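PDB 1JPD: L-Ala-D/L-Glu Epimerase from Escherichia coli, which belongs to the enolase superfamily of barrel enzymes, joining an N-terminal capping domain to a C-terminal domain of the TIM-barrel type. Local coordinates for residues V7-E12 with V33-E38; C281-I286 with V309-A314; G1-T6 with L37-I42. All blocks are in the same frame, centred on the assembly; numbering follows the deposited sequence.

Contact 1: residues V7-E12 with V33-E38; sequences VKVFEE and VVVELE
Phe10 lays its ring across Val34 on the neighbouring antiparallel strand, the two side chains slanting over one another. Val34 CB sits over one ring face, offset toward the rim and 3.9 Å from the ring centroid, a CH-pi contact, while CG1 reaches CZ at 3.6 Å. With chi1 at 53°, Phe10 CG lies between the backbone N and the carbonyl carbon, and the ring extends from there over the adjacent strand. Lys8 and Glu36 share this face, side by side and pointing the same way, but Lys8 NZ stays 4.1 Å from Glu36 OE1, beyond a salt bridge; that oxygen is bound by Lys43. Long chains suit this more open side.

On the opposite face, Val7, Val9, Val33, Val35 and Leu37 form an aliphatic strip. Val7 CG2 meets Leu37 CD2 at 3.7 Å, and Val9 CG2 lies 4.0 Å from Val35 CG2, each pair pointing the same way into helices 58-66, 69-73 and 89-104. Branched valines suit both extended backbone and helix packing. Paired backbone bonds join Lys8 with Glu36 and Phe10 with Val34, Glu36 N to Lys8 O being 2.8 Å. A three-stranded antiparallel sheet backed by helices on one face is typical of the enolase-superfamily N-terminal capping domain.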
ATOM      1  N   VAL A   7     -19.101 -14.214  13.445  1.00 55.22           N
ATOM      2  CA  VAL A   7     -17.734 -13.803  13.150  1.00 52.76           C
ATOM      3  C   VAL A   7     -16.715 -14.914  13.336  1.00 56.90           C
ATOM      4  O   VAL A   7     -16.736 -15.636  14.332  1.00 61.41           O
ATOM      5  CB  VAL A   7     -17.306 -12.609  14.043  1.00 51.81           C
ATOM      6  CG1 VAL A   7     -15.874 -12.207  13.736  1.00 50.37           C
ATOM      7  CG2 VAL A   7     -18.241 -11.433  13.825  1.00 50.06           C
ATOM      8  N   LYS A   8     -15.821 -15.047  12.362  1.00 58.00           N
ATOM      9  CA  LYS A   8     -14.759 -16.041  12.419  1.00 53.83           C
ATOM     10  C   LYS A   8     -13.455 -15.292  12.195  1.00 52.84           C
ATOM     11  O   LYS A   8     -13.311 -14.551  11.216  1.00 52.87           O
ATOM     12  CB  LYS A   8     -14.937 -17.107  11.335  1.00 55.42           C
ATOM     13  CG  LYS A   8     -16.084 -18.080  11.572  1.00 56.84           C
ATOM     14  CD  LYS A   8     -16.286 -18.979  10.356  1.00 61.40           C
ATOM     15  CE  LYS A   8     -17.542 -19.829  10.476  1.00 62.65           C
ATOM     16  NZ  LYS A   8     -17.865 -20.508   9.184  1.00 70.80           N
ATOM     17  N   VAL A   9     -12.517 -15.471  13.117  1.00 45.54           N
ATOM     18  CA  VAL A   9     -11.229 -14.815  13.029  1.00 43.42           C
ATOM     19  C   VAL A   9     -10.144 -15.866  13.035  1.00 42.81           C
ATOM     20  O   VAL A   9     -10.101 -16.716  13.922  1.00 45.74           O
ATOM     21  CB  VAL A   9     -11.021 -13.856  14.221  1.00 45.93           C
ATOM     22  CG1 VAL A   9      -9.622 -13.261  14.190  1.00 45.43           C
ATOM     23  CG2 VAL A   9     -12.053 -12.744  14.164  1.00 49.14           C
ATOM     24  N   PHE A  10      -9.277 -15.833  12.033  1.00 43.72           N
ATOM     25  CA  PHE A  10      -8.189 -16.797  11.983  1.00 48.29           C
ATOM     26  C   PHE A  10      -6.920 -16.220  11.371  1.00 48.00           C
ATOM     27  O   PHE A  10      -6.951 -15.345  10.503  1.00 51.30           O
ATOM     28  CB  PHE A  10      -8.624 -18.089  11.268  1.00 46.29           C
ATOM     29  CG  PHE A  10      -9.230 -17.875   9.913  1.00 47.73           C
ATOM     30  CD1 PHE A  10      -8.470 -18.040   8.763  1.00 47.88           C
ATOM     31  CD2 PHE A  10     -10.574 -17.540   9.783  1.00 49.63           C
ATOM     32  CE1 PHE A  10      -9.038 -17.877   7.504  1.00 45.06           C
ATOM     33  CE2 PHE A  10     -11.151 -17.372   8.523  1.00 46.09           C
ATOM     34  CZ  PHE A  10     -10.380 -17.544   7.385  1.00 44.76           C
ATOM     35  N   GLU A  11      -5.800 -16.731  11.856  1.00 44.21           N
ATOM     36  CA  GLU A  11      -4.483 -16.285  11.458  1.00 44.56           C
ATOM     37  C   GLU A  11      -3.864 -17.167  10.378  1.00 42.37           C
ATOM     38  O   GLU A  11      -4.013 -18.382  10.413  1.00 43.60           O
ATOM     39  CB  GLU A  11      -3.634 -16.246  12.733  1.00 48.61           C
ATOM     40  CG  GLU A  11      -2.142 -16.160  12.587  1.00 53.18           C
ATOM     41  CD  GLU A  11      -1.467 -16.123  13.944  1.00 56.75           C
ATOM     42  OE1 GLU A  11      -1.951 -16.820  14.859  1.00 53.56           O
ATOM     43  OE2 GLU A  11      -0.454 -15.409  14.099  1.00 59.74           O
ATOM     44  N   GLU A  12      -3.178 -16.546   9.417  1.00 37.55           N
ATOM     45  CA  GLU A  12      -2.531 -17.275   8.327  1.00 33.64           C
ATOM     46  C   GLU A  12      -1.116 -16.786   7.999  1.00 33.67           C
ATOM     47  O   GLU A  12      -0.911 -15.614   7.691  1.00 37.61           O
ATOM     48  CB  GLU A  12      -3.368 -17.181   7.048  1.00 32.86           C
ATOM     49  CG  GLU A  12      -4.728 -17.831   7.120  1.00 35.72           C
ATOM     50  CD  GLU A  12      -5.460 -17.799   5.788  1.00 42.69           C
ATOM     51  OE1 GLU A  12      -5.136 -16.931   4.937  1.00 37.31           O
ATOM     52  OE2 GLU A  12      -6.374 -18.639   5.599  1.00 40.44           O
ATOM     53  N   VAL A  33      -4.134 -11.729   9.051  1.00 31.50           N
ATOM     54  CA  VAL A  33      -5.256 -12.105   9.888  1.00 34.33           C
ATOM     55  C   VAL A  33      -6.520 -11.968   9.044  1.00 36.79           C
ATOM     56  O   VAL A  33      -6.763 -10.924   8.427  1.00 40.60           O
ATOM     57  CB  VAL A  33      -5.365 -11.200  11.129  1.00 31.74           C
ATOM     58  CG1 VAL A  33      -6.657 -11.495  11.858  1.00 30.89           C
ATOM     59  CG2 VAL A  33      -4.179 -11.435  12.053  1.00 31.20           C
ATOM     60  N   VAL A  34      -7.321 -13.026   9.012  1.00 36.37           N
ATOM     61  CA  VAL A  34      -8.544 -13.009   8.226  1.00 37.80           C
ATOM     62  C   VAL A  34      -9.789 -12.938   9.100  1.00 37.82           C
ATOM     63  O   VAL A  34      -9.841 -13.534  10.179  1.00 39.79           O
ATOM     64  CB  VAL A  34      -8.664 -14.269   7.341  1.00 37.47           C
ATOM     65  CG1 VAL A  34      -9.870 -14.138   6.427  1.00 38.85           C
ATOM     66  CG2 VAL A  34      -7.398 -14.478   6.538  1.00 34.35           C
ATOM     67  N   VAL A  35     -10.787 -12.205   8.622  1.00 35.28           N
ATOM     68  CA  VAL A  35     -12.051 -12.083   9.326  1.00 41.96           C
ATOM     69  C   VAL A  35     -13.192 -12.382   8.373  1.00 45.16           C
ATOM     70  O   VAL A  35     -13.375 -11.700   7.361  1.00 45.55           O
ATOM     71  CB  VAL A  35     -12.265 -10.679   9.902  1.00 43.07           C
ATOM     72  CG1 VAL A  35     -13.713 -10.540  10.390  1.00 40.78           C
ATOM     73  CG2 VAL A  35     -11.289 -10.441  11.047  1.00 43.39           C
ATOM     74  N   GLU A  36     -13.964 -13.407   8.704  1.00 49.37           N
ATOM     75  CA  GLU A  36     -15.096 -13.801   7.884  1.00 51.24           C
ATOM     76  C   GLU A  36     -16.398 -13.458   8.603  1.00 49.57           C
ATOM     77  O   GLU A  36     -16.624 -13.893   9.730  1.00 47.78           O
ATOM     78  CB  GLU A  36     -15.010 -15.297   7.598  1.00 54.17           C
ATOM     79  CG  GLU A  36     -16.168 -15.862   6.810  1.00 64.54           C
ATOM     80  CD  GLU A  36     -15.867 -17.242   6.254  1.00 69.45           C
ATOM     81  OE1 GLU A  36     -16.818 -18.037   6.105  1.00 74.71           O
ATOM     82  OE2 GLU A  36     -14.683 -17.530   5.954  1.00 70.64           O
ATOM     83  N   LEU A  37     -17.235 -12.657   7.952  1.00 51.65           N
ATOM     84  CA  LEU A  37     -18.527 -12.249   8.509  1.00 59.17           C
ATOM     85  C   LEU A  37     -19.644 -12.992   7.783  1.00 62.53           C
ATOM     86  O   LEU A  37     -19.518 -13.302   6.600  1.00 64.23           O
ATOM     87  CB  LEU A  37     -18.734 -10.737   8.347  1.00 55.82           C
ATOM     88  CG  LEU A  37     -17.714  -9.795   8.991  1.00 53.92           C
ATOM     89  CD1 LEU A  37     -18.091  -8.362   8.689  1.00 51.35           C
ATOM     90  CD2 LEU A  37     -17.668 -10.023  10.487  1.00 52.37           C
ATOM     91  N   GLU A  38     -20.735 -13.275   8.485  1.00 67.12           N
ATOM     92  CA  GLU A  38     -21.850 -13.994   7.876  1.00 71.73           C
ATOM     93  C   GLU A  38     -23.218 -13.403   8.203  1.00 72.66           C
ATOM     94  O   GLU A  38     -23.729 -13.565   9.311  1.00 75.57           O
ATOM     95  CB  GLU A  38     -21.820 -15.458   8.306  1.00 71.69           C
ATOM     96  CG  GLU A  38     -22.928 -16.310   7.712  1.00 75.73           C
ATOM     97  CD  GLU A  38     -22.399 -17.374   6.773  1.00 76.78           C
ATOM     98  OE1 GLU A  38     -21.442 -18.082   7.154  1.00 77.90           O
ATOM     99  OE2 GLU A  38     -22.943 -17.513   5.656  1.00 79.01           O
TER

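Contact 2: residues C281-I286 with V309-A314; sequences CTSRAI and VDVEPA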
ATOM      1  N   CYS A 281       0.691  -9.516   1.217  1.00 38.08           N
ATOM      2  CA  CYS A 281      -0.672  -9.989   1.431  1.00 41.23           C
ATOM      3  C   CYS A 281      -1.133 -10.943   0.334  1.00 37.60           C
ATOM      4  O   CYS A 281      -0.382 -11.236  -0.591  1.00 41.97           O
ATOM      5  CB  CYS A 281      -1.605  -8.775   1.452  1.00 41.64           C
ATOM      6  SG  CYS A 281      -1.520  -7.802  -0.105  1.00 40.37           S
ATOM      7  N   THR A 282      -2.368 -11.427   0.445  1.00 34.21           N
ATOM      8  CA  THR A 282      -2.929 -12.309  -0.579  1.00 34.47           C
ATOM      9  C   THR A 282      -3.784 -11.413  -1.467  1.00 36.32           C
ATOM     10  O   THR A 282      -3.981 -10.230  -1.152  1.00 32.48           O
ATOM     11  CB  THR A 282      -3.841 -13.408   0.006  1.00 32.17           C
ATOM     12  OG1 THR A 282      -5.087 -12.830   0.407  1.00 34.21           O
ATOM     13  CG2 THR A 282      -3.184 -14.077   1.196  1.00 34.94           C
ATOM     14  N   SER A 283      -4.299 -11.968  -2.562  1.00 35.92           N
ATOM     15  CA  SER A 283      -5.124 -11.184  -3.476  1.00 34.29           C
ATOM     16  C   SER A 283      -6.296 -10.509  -2.773  1.00 35.42           C
ATOM     17  O   SER A 283      -6.765  -9.458  -3.211  1.00 38.18           O
ATOM     18  CB  SER A 283      -5.643 -12.060  -4.614  1.00 33.00           C
ATOM     19  OG  SER A 283      -4.581 -12.481  -5.449  1.00 34.81           O
ATOM     20  N   ARG A 284      -6.757 -11.103  -1.674  1.00 35.09           N
ATOM     21  CA  ARG A 284      -7.880 -10.547  -0.931  1.00 34.54           C
ATOM     22  C   ARG A 284      -7.661  -9.093  -0.547  1.00 34.07           C
ATOM     23  O   ARG A 284      -8.573  -8.278  -0.640  1.00 39.42           O
ATOM     24  CB  ARG A 284      -8.152 -11.379   0.329  1.00 35.62           C
ATOM     25  CG  ARG A 284      -8.908 -12.688   0.067  1.00 33.72           C
ATOM     26  CD  ARG A 284      -9.155 -13.460   1.356  1.00 33.10           C
ATOM     27  NE  ARG A 284      -7.897 -13.705   2.053  1.00 36.68           N
ATOM     28  CZ  ARG A 284      -7.609 -14.811   2.726  1.00 34.45           C
ATOM     29  NH1 ARG A 284      -8.499 -15.793   2.807  1.00 31.92           N
ATOM     30  NH2 ARG A 284      -6.415 -14.948   3.289  1.00 34.98           N
ATOM     31  N   ALA A 285      -6.445  -8.763  -0.128  1.00 37.76           N
ATOM     32  CA  ALA A 285      -6.136  -7.397   0.281  1.00 39.20           C
ATOM     33  C   ALA A 285      -6.019  -6.437  -0.897  1.00 37.09           C
ATOM     34  O   ALA A 285      -6.382  -5.269  -0.782  1.00 34.05           O
ATOM     35  CB  ALA A 285      -4.853  -7.369   1.114  1.00 39.14           C
ATOM     36  N   ILE A 286      -5.512  -6.919  -2.028  1.00 36.25           N
ATOM     37  CA  ILE A 286      -5.379  -6.059  -3.194  1.00 35.11           C
ATOM     38  C   ILE A 286      -6.782  -5.721  -3.701  1.00 39.44           C
ATOM     39  O   ILE A 286      -7.102  -4.551  -3.926  1.00 36.79           O
ATOM     40  CB  ILE A 286      -4.565  -6.743  -4.312  1.00 34.14           C
ATOM     41  CG1 ILE A 286      -3.204  -7.180  -3.771  1.00 35.83           C
ATOM     42  CG2 ILE A 286      -4.336  -5.773  -5.455  1.00 35.48           C
ATOM     43  CD1 ILE A 286      -2.397  -6.033  -3.152  1.00 36.14           C
ATOM     44  N   VAL A 309       2.694 -19.042  -2.878  1.00 46.09           N
ATOM     45  CA  VAL A 309       1.371 -19.375  -3.379  1.00 46.13           C
ATOM     46  C   VAL A 309       0.438 -18.270  -2.923  1.00 47.49           C
ATOM     47  O   VAL A 309       0.783 -17.480  -2.044  1.00 49.62           O
ATOM     48  CB  VAL A 309       0.867 -20.725  -2.830  1.00 46.47           C
ATOM     49  CG1 VAL A 309       1.646 -21.870  -3.468  1.00 45.69           C
ATOM     50  CG2 VAL A 309       1.020 -20.760  -1.316  1.00 48.23           C
ATOM     51  N   ASP A 310      -0.742 -18.220  -3.527  1.00 46.20           N
ATOM     52  CA  ASP A 310      -1.735 -17.201  -3.212  1.00 43.13           C
ATOM     53  C   ASP A 310      -3.067 -17.905  -2.964  1.00 46.11           C
ATOM     54  O   ASP A 310      -3.155 -19.136  -3.023  1.00 44.67           O
ATOM     55  CB  ASP A 310      -1.856 -16.237  -4.403  1.00 38.04           C
ATOM     56  CG  ASP A 310      -2.648 -14.975  -4.080  1.00 39.57           C
ATOM     57  OD1 ASP A 310      -3.201 -14.844  -2.966  1.00 37.17           O
ATOM     58  OD2 ASP A 310      -2.722 -14.098  -4.963  1.00 39.64           O
ATOM     59  N   VAL A 311      -4.102 -17.130  -2.677  1.00 47.71           N
ATOM     60  CA  VAL A 311      -5.411 -17.707  -2.458  1.00 47.92           C
ATOM     61  C   VAL A 311      -5.877 -18.286  -3.786  1.00 54.00           C
ATOM     62  O   VAL A 311      -5.211 -18.137  -4.810  1.00 54.23           O
ATOM     63  CB  VAL A 311      -6.413 -16.654  -1.973  1.00 43.19           C
ATOM     64  CG1 VAL A 311      -6.103 -16.278  -0.543  1.00 37.09           C
ATOM     65  CG2 VAL A 311      -6.357 -15.430  -2.870  1.00 41.86           C
ATOM     66  N   GLU A 312      -7.021 -18.950  -3.763  1.00 61.31           N
ATOM     67  CA  GLU A 312      -7.566 -19.563  -4.959  1.00 62.90           C
ATOM     68  C   GLU A 312      -9.044 -19.190  -4.995  1.00 61.80           C
ATOM     69  O   GLU A 312      -9.794 -19.561  -4.102  1.00 66.66           O
ATOM     70  CB  GLU A 312      -7.398 -21.077  -4.848  1.00 66.30           C
ATOM     71  CG  GLU A 312      -7.306 -21.832  -6.160  1.00 73.46           C
ATOM     72  CD  GLU A 312      -7.177 -23.335  -5.938  1.00 76.37           C
ATOM     73  OE1 GLU A 312      -8.115 -23.939  -5.366  1.00 72.84           O
ATOM     74  OE2 GLU A 312      -6.134 -23.907  -6.329  1.00 77.75           O
ATOM     75  N   PRO A 313      -9.477 -18.422  -6.008  1.00 63.39           N
ATOM     76  CA  PRO A 313      -8.714 -17.873  -7.133  1.00 59.72           C
ATOM     77  C   PRO A 313      -7.905 -16.644  -6.729  1.00 55.40           C
ATOM     78  O   PRO A 313      -8.201 -15.983  -5.732  1.00 53.78           O
ATOM     79  CB  PRO A 313      -9.803 -17.518  -8.128  1.00 60.16           C
ATOM     80  CG  PRO A 313     -10.862 -16.974  -7.224  1.00 58.82           C
ATOM     81  CD  PRO A 313     -10.891 -18.012  -6.107  1.00 62.68           C
ATOM     82  N   ALA A 314      -6.896 -16.335  -7.531  1.00 50.35           N
ATOM     83  CA  ALA A 314      -6.036 -15.201  -7.270  1.00 48.21           C
ATOM     84  C   ALA A 314      -6.107 -14.206  -8.412  1.00 51.68           C
ATOM     85  O   ALA A 314      -6.622 -14.517  -9.485  1.00 53.92           O
ATOM     86  CB  ALA A 314      -4.611 -15.674  -7.096  1.00 52.06           C
TER
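Asp310 grips the start of helix 283-289 through Ser283 with both carboxylate oxygens. OD1 accepts from Ser283 N through its syn lone pair at 3.1 Å, with an N-H...O angle of 164°, and Ser283 OG donates to OD2 at 2.5 Å, meeting it on the syn side but 24° out of the carboxylate plane. A short, rigid aspartate suits this forked grip: CG lies anti to the backbone N (chi1 -168°), and the carboxylate faces the helix N terminus, whose dipole would probably favour its negative charge. Ser283 OG is held a second time by Leu315 N.

Beside this polar grip, Val311 adds an apolar contact. Its CG1 touches Thr282 CB at 3.7 Å, the two side chains crossing at about a right angle, and also lies over the centre of the Arg284 guanidinium, 3.9 Å from CZ. Val311 CG2 packs on Ser283 CB.

One shell out, Thr282 serves as N-cap: its OG1 accepts from Arg284 N at 3.2 Å and also bonds Glu47, which in turn forms a salt bridge with Arg284 NH2. The loop 309-314 thus clasps the helix start on one side, while Trp14 of strand 6-15 touches Thr282, Arg284 and Val311, and strand 42-48 meets the helix through Thr45 and Glu47.

Contact 3: residues G1-T6 with L37-I42; sequences GSHMRT and LEEEGI. Residues 1, 2, 3 of segment 1-6 come from a tag, linker or insertion.
Thr6 and Glu38 form an antiparallel hydrogen-bonded pair, in which Thr6 N reaches Glu38 O at 3.3 Å and the return bond from Glu38 N to Thr6 O is weak, while upstream of Thr6 the chain is no longer strand. Arg5 CA also approaches Glu38 O in a CA-H...O contact.

Beyond the pair, the side chain of Glu39 takes over. Its CG is anti to the backbone N (chi1 177°), and the chain then bends at chi2, bringing the carboxylate back over the N-terminal residues. Its two oxygens take different partners. OE2 receives Arg5 NE at 2.9 Å in a salt bridge; it lies at the guanidinium edge, near its plane, and is approached nearly along its own C-O bond, although the guanidinium and carboxylate planes are 57° apart. The other end of Arg5 is engaged too, NH1 bonding Leu76 O, so the flat group is held from two directions. An arginine suits the place because its several N-H groups can serve a carboxylate and a backbone carbonyl together.

OE1 accepts from ND1 of His3, a residue of the expression tag, at 2.6 Å. The oxygen is tilted 17° from the imidazole plane. Arg105 forms a further long, weak ion pair with OE1, and Leu101 of helix 89-104 touches the Glu39 side chain.

Glu39 is buried, so the charge of Arg5 would compensate that of the carboxylate and probably keep it ionised, which would in turn favour a protonated His3; the histidine bond itself belongs to the construct.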
ATOM      1  N   GLY A   1     -30.137  -6.534  15.784  1.00 99.21           N
ATOM      2  CA  GLY A   1     -31.594  -6.651  15.475  1.00101.81           C
ATOM      3  C   GLY A   1     -31.900  -7.052  14.040  1.00103.31           C
ATOM      4  O   GLY A   1     -32.032  -8.240  13.734  1.00101.46           O
ATOM      5  N   SER A   2     -32.009  -6.056  13.160  1.00104.13           N
ATOM      6  CA  SER A   2     -32.314  -6.278  11.744  1.00103.87           C
ATOM      7  C   SER A   2     -31.175  -6.962  10.971  1.00103.35           C
ATOM      8  O   SER A   2     -31.387  -7.485   9.873  1.00102.66           O
ATOM      9  CB  SER A   2     -32.663  -4.939  11.075  1.00102.66           C
ATOM     10  OG  SER A   2     -32.994  -5.109   9.707  1.00101.63           O
ATOM     11  N   HIS A   3     -29.974  -6.960  11.549  1.00100.37           N
ATOM     12  CA  HIS A   3     -28.807  -7.574  10.918  1.00 94.47           C
ATOM     13  C   HIS A   3     -27.956  -8.350  11.929  1.00 91.52           C
ATOM     14  O   HIS A   3     -27.068  -7.777  12.555  1.00 92.76           O
ATOM     15  CB  HIS A   3     -27.928  -6.498  10.264  1.00 93.79           C
ATOM     16  CG  HIS A   3     -28.636  -5.668   9.236  1.00 93.96           C
ATOM     17  ND1 HIS A   3     -29.036  -6.170   8.016  1.00 94.95           N
ATOM     18  CD2 HIS A   3     -29.005  -4.366   9.247  1.00 94.30           C
ATOM     19  CE1 HIS A   3     -29.620  -5.212   7.319  1.00 95.34           C
ATOM     20  NE2 HIS A   3     -29.614  -4.107   8.042  1.00 95.29           N
ATOM     21  N   MET A   4     -28.227  -9.644  12.091  1.00 87.09           N
ATOM     22  CA  MET A   4     -27.451 -10.474  13.016  1.00 82.10           C
ATOM     23  C   MET A   4     -26.334 -11.184  12.236  1.00 76.66           C
ATOM     24  O   MET A   4     -26.562 -11.671  11.130  1.00 73.33           O
ATOM     25  CB  MET A   4     -28.362 -11.500  13.700  1.00 85.84           C
ATOM     26  CG  MET A   4     -29.356 -10.899  14.693  1.00 87.89           C
ATOM     27  SD  MET A   4     -28.550 -10.043  16.073  1.00 91.34           S
ATOM     28  CE  MET A   4     -28.083 -11.435  17.145  1.00 87.73           C
ATOM     29  N   ARG A   5     -25.134 -11.246  12.809  1.00 70.70           N
ATOM     30  CA  ARG A   5     -24.000 -11.865  12.118  1.00 65.67           C
ATOM     31  C   ARG A   5     -23.140 -12.806  12.964  1.00 64.04           C
ATOM     32  O   ARG A   5     -23.153 -12.751  14.191  1.00 63.88           O
ATOM     33  CB  ARG A   5     -23.080 -10.774  11.564  1.00 66.31           C
ATOM     34  CG  ARG A   5     -23.751  -9.689  10.735  1.00 63.88           C
ATOM     35  CD  ARG A   5     -22.856  -8.461  10.687  1.00 60.68           C
ATOM     36  NE  ARG A   5     -23.384  -7.380   9.860  1.00 58.41           N
ATOM     37  CZ  ARG A   5     -23.039  -6.103  10.007  1.00 56.32           C
ATOM     38  NH1 ARG A   5     -22.173  -5.762  10.954  1.00 52.16           N
ATOM     39  NH2 ARG A   5     -23.554  -5.171   9.213  1.00 54.35           N
ATOM     40  N   THR A   6     -22.381 -13.657  12.282  1.00 62.96           N
ATOM     41  CA  THR A   6     -21.463 -14.590  12.933  1.00 63.66           C
ATOM     42  C   THR A   6     -20.045 -14.173  12.513  1.00 60.18           C
ATOM     43  O   THR A   6     -19.815 -13.810  11.355  1.00 60.27           O
ATOM     44  CB  THR A   6     -21.736 -16.055  12.501  1.00 66.49           C
ATOM     45  OG1 THR A   6     -21.581 -16.183  11.082  1.00 68.69           O
ATOM     46  CG2 THR A   6     -23.150 -16.466  12.892  1.00 66.28           C
ATOM     47  N   LEU A  37     -17.235 -12.657   7.952  1.00 51.65           N
ATOM     48  CA  LEU A  37     -18.527 -12.249   8.509  1.00 59.17           C
ATOM     49  C   LEU A  37     -19.644 -12.992   7.783  1.00 62.53           C
ATOM     50  O   LEU A  37     -19.518 -13.302   6.600  1.00 64.23           O
ATOM     51  CB  LEU A  37     -18.734 -10.737   8.347  1.00 55.82           C
ATOM     52  CG  LEU A  37     -17.714  -9.795   8.991  1.00 53.92           C
ATOM     53  CD1 LEU A  37     -18.091  -8.362   8.689  1.00 51.35           C
ATOM     54  CD2 LEU A  37     -17.668 -10.023  10.487  1.00 52.37           C
ATOM     55  N   GLU A  38     -20.735 -13.275   8.485  1.00 67.12           N
ATOM     56  CA  GLU A  38     -21.850 -13.994   7.876  1.00 71.73           C
ATOM     57  C   GLU A  38     -23.218 -13.403   8.203  1.00 72.66           C
ATOM     58  O   GLU A  38     -23.729 -13.565   9.311  1.00 75.57           O
ATOM     59  CB  GLU A  38     -21.820 -15.458   8.306  1.00 71.69           C
ATOM     60  CG  GLU A  38     -22.928 -16.310   7.712  1.00 75.73           C
ATOM     61  CD  GLU A  38     -22.399 -17.374   6.773  1.00 76.78           C
ATOM     62  OE1 GLU A  38     -21.442 -18.082   7.154  1.00 77.90           O
ATOM     63  OE2 GLU A  38     -22.943 -17.513   5.656  1.00 79.01           O
ATOM     64  N   GLU A  39     -23.798 -12.721   7.220  1.00 74.75           N
ATOM     65  CA  GLU A  39     -25.112 -12.100   7.345  1.00 78.41           C
ATOM     66  C   GLU A  39     -26.096 -13.042   6.661  1.00 80.59           C
ATOM     67  O   GLU A  39     -26.711 -12.709   5.643  1.00 82.65           O
ATOM     68  CB  GLU A  39     -25.118 -10.732   6.655  1.00 81.87           C
ATOM     69  CG  GLU A  39     -26.463 -10.013   6.666  1.00 82.78           C
ATOM     70  CD  GLU A  39     -26.546  -8.926   7.721  1.00 84.10           C
ATOM     71  OE1 GLU A  39     -27.634  -8.331   7.889  1.00 85.96           O
ATOM     72  OE2 GLU A  39     -25.520  -8.657   8.382  1.00 84.36           O
ATOM     73  N   GLU A  40     -26.208 -14.232   7.242  1.00 83.21           N
ATOM     74  CA  GLU A  40     -27.075 -15.301   6.762  1.00 81.87           C
ATOM     75  C   GLU A  40     -26.892 -15.670   5.289  1.00 79.03           C
ATOM     76  O   GLU A  40     -27.473 -15.051   4.393  1.00 75.60           O
ATOM     77  CB  GLU A  40     -28.545 -14.963   7.042  1.00 87.22           C
ATOM     78  CG  GLU A  40     -29.096 -13.792   6.249  1.00 91.67           C
ATOM     79  CD  GLU A  40     -30.457 -13.338   6.735  1.00 95.37           C
ATOM     80  OE1 GLU A  40     -31.446 -14.083   6.536  1.00 96.20           O
ATOM     81  OE2 GLU A  40     -30.534 -12.234   7.321  1.00 96.19           O
ATOM     82  N   GLY A  41     -26.077 -16.693   5.051  1.00 76.87           N
ATOM     83  CA  GLY A  41     -25.844 -17.156   3.698  1.00 74.77           C
ATOM     84  C   GLY A  41     -24.756 -16.381   3.016  1.00 72.63           C
ATOM     85  O   GLY A  41     -23.880 -16.958   2.379  1.00 77.07           O
ATOM     86  N   ILE A  42     -24.807 -15.065   3.161  1.00 69.87           N
ATOM     87  CA  ILE A  42     -23.808 -14.216   2.544  1.00 70.92           C
ATOM     88  C   ILE A  42     -22.605 -14.068   3.462  1.00 69.85           C
ATOM     89  O   ILE A  42     -22.755 -13.763   4.643  1.00 72.58           O
ATOM     90  CB  ILE A  42     -24.382 -12.821   2.246  1.00 71.79           C
ATOM     91  CG1 ILE A  42     -25.766 -12.958   1.606  1.00 73.76           C
ATOM     92  CG2 ILE A  42     -23.446 -12.050   1.313  1.00 73.08           C
ATOM     93  CD1 ILE A  42     -25.786 -13.766   0.323  1.00 71.55           C
TER

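Overall arrangement
From the N terminus, contact 3 opens first with residues 1-6 and contact 1 follows directly with 7-12. The chain then runs out along strand 6-15, passes a loop partly missing from the model, and returns on strand 29-39. Contact 1 closes on 33-38 and contact 3 on 37-42, so contact 1 nests inside contact 3, the two sharing Leu37 and Glu38 on one continuous antiparallel ladder. Contact 2 comes later, in series, closing the loop between 281-286 and 309-314 in the C-terminal domain. It still touches contact 1, where a salt bridge between Glu12 and Arg284 ties the capping sheet to the barrel domain; contact 3 lies about 10 Å from contact 2 at nearest atoms.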